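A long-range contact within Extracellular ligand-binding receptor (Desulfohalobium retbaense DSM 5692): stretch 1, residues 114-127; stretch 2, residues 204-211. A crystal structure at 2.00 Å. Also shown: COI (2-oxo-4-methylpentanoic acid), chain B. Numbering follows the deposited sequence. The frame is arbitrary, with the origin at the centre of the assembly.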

ATOM      1  N   GLN A 114       6.417  -3.114   1.484  1.00 35.84           N
ATOM      2  CA  GLN A 114       5.272  -2.224   1.520  1.00 33.23           C
ATOM      3  C   GLN A 114       5.333  -1.271   0.344  1.00 31.35           C
ATOM      4  O   GLN A 114       4.342  -1.080  -0.318  1.00 35.56           O
ATOM      5  CB  GLN A 114       5.209  -1.424   2.840  1.00 32.84           C
ATOM      6  N   GLU A 115       6.498  -0.671   0.114  1.00 31.05           N
ATOM      7  CA  GLU A 115       6.640   0.340  -0.917  1.00 35.36           C
ATOM      8  C   GLU A 115       6.449  -0.306  -2.301  1.00 39.87           C
ATOM      9  O   GLU A 115       5.839   0.286  -3.200  1.00 36.40           O
ATOM     10  CB  GLU A 115       8.014   1.046  -0.838  1.00 35.04           C
ATOM     11  CG  GLU A 115       8.144   2.174  -1.872  1.00 39.08           C
ATOM     12  CD  GLU A 115       9.446   2.951  -1.799  1.00 40.47           C
ATOM     13  OE1 GLU A 115      10.358   2.542  -1.057  1.00 35.74           O
ATOM     14  OE2 GLU A 115       9.559   3.990  -2.495  1.00 39.50           O
ATOM     15  N   GLN A 116       6.945  -1.535  -2.445  1.00 42.72           N
ATOM     16  CA  GLN A 116       6.791  -2.311  -3.702  1.00 45.40           C
ATOM     17  C   GLN A 116       5.316  -2.609  -4.053  1.00 42.84           C
ATOM     18  O   GLN A 116       4.896  -2.454  -5.211  1.00 38.94           O
ATOM     19  CB  GLN A 116       7.574  -3.626  -3.594  1.00 42.47           C
ATOM     20  CG  GLN A 116       7.784  -4.306  -4.935  1.00 66.34           C
ATOM     21  CD  GLN A 116       6.563  -5.075  -5.397  1.00 63.15           C
ATOM     22  OE1 GLN A 116       5.895  -5.752  -4.600  1.00 50.10           O
ATOM     23  NE2 GLN A 116       6.244  -4.950  -6.691  1.00 61.22           N
ATOM     24  N   GLU A 117       4.530  -2.981  -3.038  1.00 36.69           N
ATOM     25  CA  GLU A 117       3.080  -3.192  -3.185  1.00 41.74           C
ATOM     26  C   GLU A 117       2.373  -1.954  -3.746  1.00 45.77           C
ATOM     27  O   GLU A 117       1.445  -2.059  -4.548  1.00 37.57           O
ATOM     28  CB  GLU A 117       2.444  -3.546  -1.842  1.00 47.99           C
ATOM     29  CG  GLU A 117       2.139  -5.021  -1.635  1.00 63.92           C
ATOM     30  CD  GLU A 117       2.146  -5.423  -0.168  1.00 68.35           C
ATOM     31  OE1 GLU A 117       1.507  -4.728   0.685  1.00 69.52           O
ATOM     32  OE2 GLU A 117       2.821  -6.437   0.124  1.00 58.97           O
ATOM     33  N   GLN A 118       2.805  -0.779  -3.312  1.00 43.87           N
ATOM     34  CA  GLN A 118       2.190   0.446  -3.800  1.00 39.14           C
ATOM     35  C   GLN A 118       2.664   0.765  -5.233  1.00 39.29           C
ATOM     36  O   GLN A 118       1.853   1.099  -6.098  1.00 40.97           O
ATOM     37  CB  GLN A 118       2.493   1.600  -2.851  1.00 33.05           C
ATOM     38  CG  GLN A 118       1.874   1.351  -1.439  1.00 32.80           C
ATOM     39  CD  GLN A 118       1.933   2.559  -0.527  1.00 38.77           C
ATOM     40  OE1 GLN A 118       2.667   2.571   0.486  1.00 34.90           O
ATOM     41  NE2 GLN A 118       1.152   3.585  -0.869  1.00 39.32           N
ATOM     42  N   LEU A 119       3.974   0.695  -5.463  1.00 39.20           N
ATOM     43  CA  LEU A 119       4.529   0.984  -6.773  1.00 42.48           C
ATOM     44  C   LEU A 119       3.910   0.065  -7.850  1.00 43.76           C
ATOM     45  O   LEU A 119       3.709   0.497  -8.985  1.00 38.17           O
ATOM     46  CB  LEU A 119       6.062   0.838  -6.742  1.00 44.43           C
ATOM     47  CG  LEU A 119       6.866   1.130  -8.022  1.00 47.87           C
ATOM     48  CD1 LEU A 119       6.820   2.587  -8.395  1.00 42.57           C
ATOM     49  CD2 LEU A 119       8.318   0.704  -7.843  1.00 42.22           C
ATOM     50  N   ALA A 120       3.562  -1.160  -7.458  1.00 39.63           N
ATOM     51  CA  ALA A 120       2.952  -2.145  -8.355  1.00 50.83           C
ATOM     52  C   ALA A 120       1.635  -1.680  -8.957  1.00 54.06           C
ATOM     53  O   ALA A 120       1.230  -2.194  -9.993  1.00 55.43           O
ATOM     54  CB  ALA A 120       2.725  -3.485  -7.607  1.00 46.80           C
ATOM     55  N   ALA A 121       0.954  -0.737  -8.315  1.00 44.57           N
ATOM     56  CA  ALA A 121      -0.315  -0.248  -8.860  1.00 48.20           C
ATOM     57  C   ALA A 121      -0.087   0.536 -10.131  1.00 46.46           C
ATOM     58  O   ALA A 121      -0.965   0.608 -10.979  1.00 54.99           O
ATOM     59  CB  ALA A 121      -1.069   0.635  -7.854  1.00 35.52           C
ATOM     60  N   TYR A 122       1.074   1.175 -10.218  1.00 42.12           N
ATOM     61  CA  TYR A 122       1.452   1.930 -11.408  1.00 48.85           C
ATOM     62  C   TYR A 122       2.047   0.993 -12.465  1.00 49.33           C
ATOM     63  O   TYR A 122       1.670   1.050 -13.632  1.00 51.30           O
ATOM     64  CB  TYR A 122       2.453   3.018 -11.032  1.00 46.56           C
ATOM     65  CG  TYR A 122       2.884   3.902 -12.173  1.00 45.96           C
ATOM     66  CD1 TYR A 122       1.984   4.782 -12.763  1.00 56.70           C
ATOM     67  CD2 TYR A 122       4.192   3.885 -12.645  1.00 47.05           C
ATOM     68  CE1 TYR A 122       2.360   5.610 -13.801  1.00 55.16           C
ATOM     69  CE2 TYR A 122       4.581   4.701 -13.703  1.00 44.51           C
ATOM     70  CZ  TYR A 122       3.653   5.567 -14.273  1.00 55.00           C
ATOM     71  OH  TYR A 122       3.998   6.405 -15.309  1.00 62.56           O
ATOM     72  N   LEU A 123       2.968   0.137 -12.027  1.00 42.08           N
ATOM     73  CA  LEU A 123       3.796  -0.672 -12.935  1.00 48.83           C
ATOM     74  C   LEU A 123       2.983  -1.725 -13.683  1.00 63.33           C
ATOM     75  O   LEU A 123       3.437  -2.272 -14.698  1.00 68.53           O
ATOM     76  CB  LEU A 123       4.935  -1.376 -12.169  1.00 46.90           C
ATOM     77  CG  LEU A 123       6.152  -0.547 -11.741  1.00 50.86           C
ATOM     78  CD1 LEU A 123       7.247  -1.409 -11.099  1.00 45.23           C
ATOM     79  CD2 LEU A 123       6.707   0.223 -12.910  1.00 48.95           C
ATOM     80  N   THR A 124       1.792  -2.019 -13.183  1.00 58.78           N
ATOM     81  CA  THR A 124       1.009  -3.110 -13.723  1.00 67.58           C
ATOM     82  C   THR A 124       0.479  -2.773 -15.142  1.00 63.72           C
ATOM     83  O   THR A 124       0.134  -3.669 -15.885  1.00 59.44           O
ATOM     84  CB  THR A 124      -0.141  -3.496 -12.730  1.00 59.26           C
ATOM     85  OG1 THR A 124      -0.681  -4.779 -13.070  1.00 60.82           O
ATOM     86  CG2 THR A 124      -1.243  -2.448 -12.682  1.00 45.68           C
ATOM     87  N   ASP A 125       0.484  -1.498 -15.530  1.00 57.79           N
ATOM     88  CA  ASP A 125       0.039  -1.090 -16.866  1.00 69.00           C
ATOM     89  C   ASP A 125       1.187  -1.011 -17.879  1.00 72.65           C
ATOM     90  O   ASP A 125       1.060  -0.372 -18.928  1.00 77.01           O
ATOM     91  CB  ASP A 125      -0.668   0.257 -16.787  1.00 69.94           C
ATOM     92  CG  ASP A 125      -1.930   0.194 -15.954  1.00 76.63           C
ATOM     93  OD1 ASP A 125      -2.591  -0.868 -15.976  1.00 76.44           O
ATOM     94  OD2 ASP A 125      -2.247   1.197 -15.275  1.00 79.46           O
ATOM     95  N   PHE A 126       2.302  -1.653 -17.542  1.00 69.62           N
ATOM     96  CA  PHE A 126       3.470  -1.721 -18.412  1.00 78.36           C
ATOM     97  C   PHE A 126       3.825  -3.179 -18.649  1.00 82.57           C
ATOM     98  O   PHE A 126       4.065  -3.919 -17.692  1.00 74.57           O
ATOM     99  CB  PHE A 126       4.657  -0.987 -17.799  1.00 69.01           C
ATOM    100  CG  PHE A 126       4.432   0.484 -17.605  1.00 60.63           C
ATOM    101  CD1 PHE A 126       3.808   0.971 -16.453  1.00 51.96           C
ATOM    102  CD2 PHE A 126       4.846   1.385 -18.565  1.00 56.94           C
ATOM    103  CE1 PHE A 126       3.613   2.320 -16.288  1.00 48.27           C
ATOM    104  CE2 PHE A 126       4.650   2.734 -18.399  1.00 58.55           C
ATOM    105  CZ  PHE A 126       4.036   3.206 -17.252  1.00 59.66           C
ATOM    106  N   GLU A 127       3.850  -3.592 -19.915  1.00 79.87           N
ATOM    107  CA  GLU A 127       4.116  -4.991 -20.235  1.00 79.62           C
ATOM    108  C   GLU A 127       5.614  -5.273 -20.301  1.00 67.80           C
ATOM    109  O   GLU A 127       6.023  -6.406 -20.059  1.00 55.92           O
ATOM    110  CB  GLU A 127       3.437  -5.399 -21.553  1.00 80.68           C
ATOM    111  CG  GLU A 127       1.907  -5.405 -21.485  1.00 80.09           C
ATOM    112  CD  GLU A 127       1.357  -6.270 -20.359  1.00 74.96           C
ATOM    113  OE1 GLU A 127       1.522  -7.510 -20.407  1.00 65.96           O
ATOM    114  OE2 GLU A 127       0.764  -5.708 -19.409  1.00 82.52           O
ATOM    115  N   ALA A 204      11.786   5.019 -22.634  1.00 64.31           N
ATOM    116  CA  ALA A 204      10.913   4.428 -21.615  1.00 71.27           C
ATOM    117  C   ALA A 204      10.506   5.398 -20.477  1.00 59.55           C
ATOM    118  O   ALA A 204      11.227   6.334 -20.154  1.00 56.16           O
ATOM    119  CB  ALA A 204      11.600   3.181 -21.015  1.00 62.13           C
ATOM    120  N   GLN A 205       9.324   5.177 -19.908  1.00 63.26           N
ATOM    121  CA  GLN A 205       8.897   5.913 -18.704  1.00 63.71           C
ATOM    122  C   GLN A 205       9.858   5.599 -17.565  1.00 54.64           C
ATOM    123  O   GLN A 205      10.078   4.427 -17.257  1.00 50.13           O
ATOM    124  CB  GLN A 205       7.464   5.537 -18.298  1.00 56.31           C
ATOM    125  CG  GLN A 205       7.039   6.040 -16.913  1.00 52.79           C
ATOM    126  CD  GLN A 205       6.762   7.530 -16.885  1.00 51.58           C
ATOM    127  OE1 GLN A 205       6.013   8.041 -17.725  1.00 51.43           O
ATOM    128  NE2 GLN A 205       7.358   8.240 -15.920  1.00 56.28           N
ATOM    129  N   LEU A 206      10.451   6.634 -16.973  1.00 54.90           N
ATOM    130  CA  LEU A 206      11.310   6.459 -15.805  1.00 56.81           C
ATOM    131  C   LEU A 206      10.467   6.355 -14.527  1.00 51.00           C
ATOM    132  O   LEU A 206       9.468   7.054 -14.380  1.00 52.12           O
ATOM    133  CB  LEU A 206      12.302   7.611 -15.705  1.00 51.81           C
ATOM    134  CG  LEU A 206      13.202   7.795 -16.924  1.00 55.64           C
ATOM    135  CD1 LEU A 206      14.180   8.905 -16.631  1.00 51.73           C
ATOM    136  CD2 LEU A 206      13.924   6.501 -17.290  1.00 47.65           C
ATOM    137  N   VAL A 207      10.885   5.470 -13.623  1.00 54.43           N
ATOM    138  CA  VAL A 207      10.154   5.161 -12.398  1.00 48.07           C
ATOM    139  C   VAL A 207      11.174   4.987 -11.280  1.00 51.60           C
ATOM    140  O   VAL A 207      12.211   4.359 -11.473  1.00 45.67           O
ATOM    141  CB  VAL A 207       9.308   3.881 -12.538  1.00 49.18           C
ATOM    142  CG1 VAL A 207       8.538   3.574 -11.255  1.00 44.42           C
ATOM    143  CG2 VAL A 207       8.362   3.974 -13.750  1.00 50.31           C
ATOM    144  N   GLY A 208      10.893   5.542 -10.105  1.00 49.83           N
ATOM    145  CA  GLY A 208      11.821   5.407  -9.000  1.00 45.14           C
ATOM    146  C   GLY A 208      11.092   5.245  -7.692  1.00 42.60           C
ATOM    147  O   GLY A 208       9.874   5.070  -7.677  1.00 40.49           O
ATOM    148  N   THR A 209      11.860   5.286  -6.607  1.00 39.34           N
ATOM    149  CA  THR A 209      11.365   4.981  -5.258  1.00 39.74           C
ATOM    150  C   THR A 209      11.843   6.084  -4.300  1.00 35.52           C
ATOM    151  O   THR A 209      12.480   7.065  -4.722  1.00 33.18           O
ATOM    152  CB  THR A 209      11.845   3.567  -4.785  1.00 37.90           C
ATOM    153  OG1 THR A 209      13.264   3.549  -4.623  1.00 42.28           O
ATOM    154  CG2 THR A 209      11.430   2.463  -5.793  1.00 47.22           C
ATOM    155  N   ARG A 210      11.578   5.901  -3.009  1.00 38.03           N
ATOM    156  CA  ARG A 210      11.749   6.958  -1.997  1.00 38.93           C
ATOM    157  C   ARG A 210      13.055   7.779  -2.087  1.00 33.41           C
ATOM    158  O   ARG A 210      13.011   8.991  -2.089  1.00 37.45           O
ATOM    159  CB  ARG A 210      11.603   6.312  -0.588  1.00 30.25           C
ATOM    160  CG  ARG A 210      12.075   7.179   0.594  1.00 34.00           C
ATOM    161  CD  ARG A 210      12.081   6.316   1.926  1.00 28.98           C
ATOM    162  NE  ARG A 210      12.718   5.033   1.644  1.00 34.97           N
ATOM    163  CZ  ARG A 210      14.018   4.792   1.716  1.00 36.62           C
ATOM    164  NH1 ARG A 210      14.851   5.722   2.115  1.00 35.17           N
ATOM    165  NH2 ARG A 210      14.494   3.598   1.365  1.00 43.14           N
ATOM    166  N   PRO A 211      14.222   7.126  -2.169  1.00 30.10           N
ATOM    167  CA  PRO A 211      15.527   7.803  -2.229  1.00 32.65           C
ATOM    168  C   PRO A 211      15.742   8.765  -3.398  1.00 34.71           C
ATOM    169  O   PRO A 211      16.649   9.599  -3.335  1.00 36.56           O
ATOM    170  CB  PRO A 211      16.509   6.631  -2.363  1.00 41.33           C
ATOM    171  CG  PRO A 211      15.781   5.488  -1.780  1.00 36.83           C
ATOM    172  CD  PRO A 211      14.392   5.668  -2.244  1.00 32.89           C
TER
HETATM  173  C1  COI B 601      18.016   2.460   1.974  1.00 36.97           C
HETATM  174  O1  COI B 601      18.906   1.586   2.148  1.00 37.44           O
HETATM  175  O2  COI B 601      16.795   2.214   2.138  1.00 38.38           O
HETATM  176  C2  COI B 601      18.447   3.843   1.623  1.00 41.90           C
HETATM  177  O3  COI B 601      17.618   4.708   1.413  1.00 38.78           O
HETATM  178  C3  COI B 601      19.938   4.076   1.591  1.00 42.07           C
HETATM  179  C4  COI B 601      20.236   5.432   1.055  1.00 50.08           C
HETATM  180  C5  COI B 601      21.593   5.838   1.588  1.00 44.57           C
HETATM  181  C6  COI B 601      20.198   5.280  -0.459  1.00 45.60           C
HETATM  182  O   HOH W   1      10.568   2.948   1.572  1.00 32.10           O

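How does a helix reach a strand whose axis comes no closer than 10.6 Å? The helix that includes residues 114-123 runs nearly antiparallel to strand 205-208, at 166°, and no backbone-to-backbone hydrogen bond joins the stretches. Mostly side chains fill the gap, and the contact buries 387 Å² summed over both sides. On the helix, Glu-115, Leu-119 and Tyr-122 point their CA-to-CB bonds toward the strand, spaced by four and then three residues, about one turn each, so they line a single side. On the strand, Gln-205 and Val-207 point toward the helix while Leu-206 between them points away, the usual alternation of an extended chain.

What does Glu-115 gain by being fully stretched? Its chi1 and chi2 are both t (-177° and 177°), which carries the carboxylate well out from the helix. There Glu-115 OE2 accepts a hydrogen bond from the backbone N of Arg-210, at 2.8 Å, the one direct hydrogen bond between the stretches. Glu-115 OE2 also lies 3.3 Å from Thr-209 CB, and it has a further hydrogen bond elsewhere in the structure. The other oxygen meets the arginine side chain less directly: Glu-115 OE1 and Arg-210 NE are 4.4 Å apart, too far for a salt bridge, and a water spans them, donating to Glu-115 OE1 at 2.7 Å and accepting from Arg-210 NE at 3.0 Å. A buried acid suits this place because both of its oxygens find partners.

Why does Arg-210 bend after an extended start? Chi1 and chi2 are t, but chi3 is p at 46° and chi4 is 87°. In this shape NE faces the water, while the outer nitrogens reach the bound 2-oxo-4-methylpentanoic acid: Arg-210 NH2 donates to COI O2 at 2.8 Å and Arg-210 NH1 to COI O3 at 3.0 Å. The carboxylate and keto oxygens of the ligand are thus both held by one guanidinium, and Glu-115 supports the same residue through its backbone and the water.

What packs in the middle? Val-207, with chi1 t, presents both methyls to the helix. Val-207 CG1 meets Leu-119 CD1 at 3.5 Å and Leu-123 CD2 at 4.2 Å, while Val-207 CG2 lies 3.9 Å from Tyr-122 CE2, near the plane of the ring at its edge. Leu-119 (t, p) also sends CD2 to within 4.1 Å of Thr-209 CG2. Leu-123 starts sideways, yet its m, t conformation brings its end nearer the strand. Short, branched apolar groups suit this buried space, where a polar group would need a partner.

What packs at the other end? Tyr-122, t at chi1, extends alongside Gln-205, its OH 3.4 Å from Gln-205 CD. The glutamine folds back with chi2 p at 74°, so that Gln-205 NE2 donates to Leu-206 O at 2.9 Å and is also bonded elsewhere in the structure; CB and CG pack against Phe-126 and Tyr-122. Phe-126, the last residue of the type I turn that starts at Leu-123, adds its CE2 4.0 Å from Gln-205 CB.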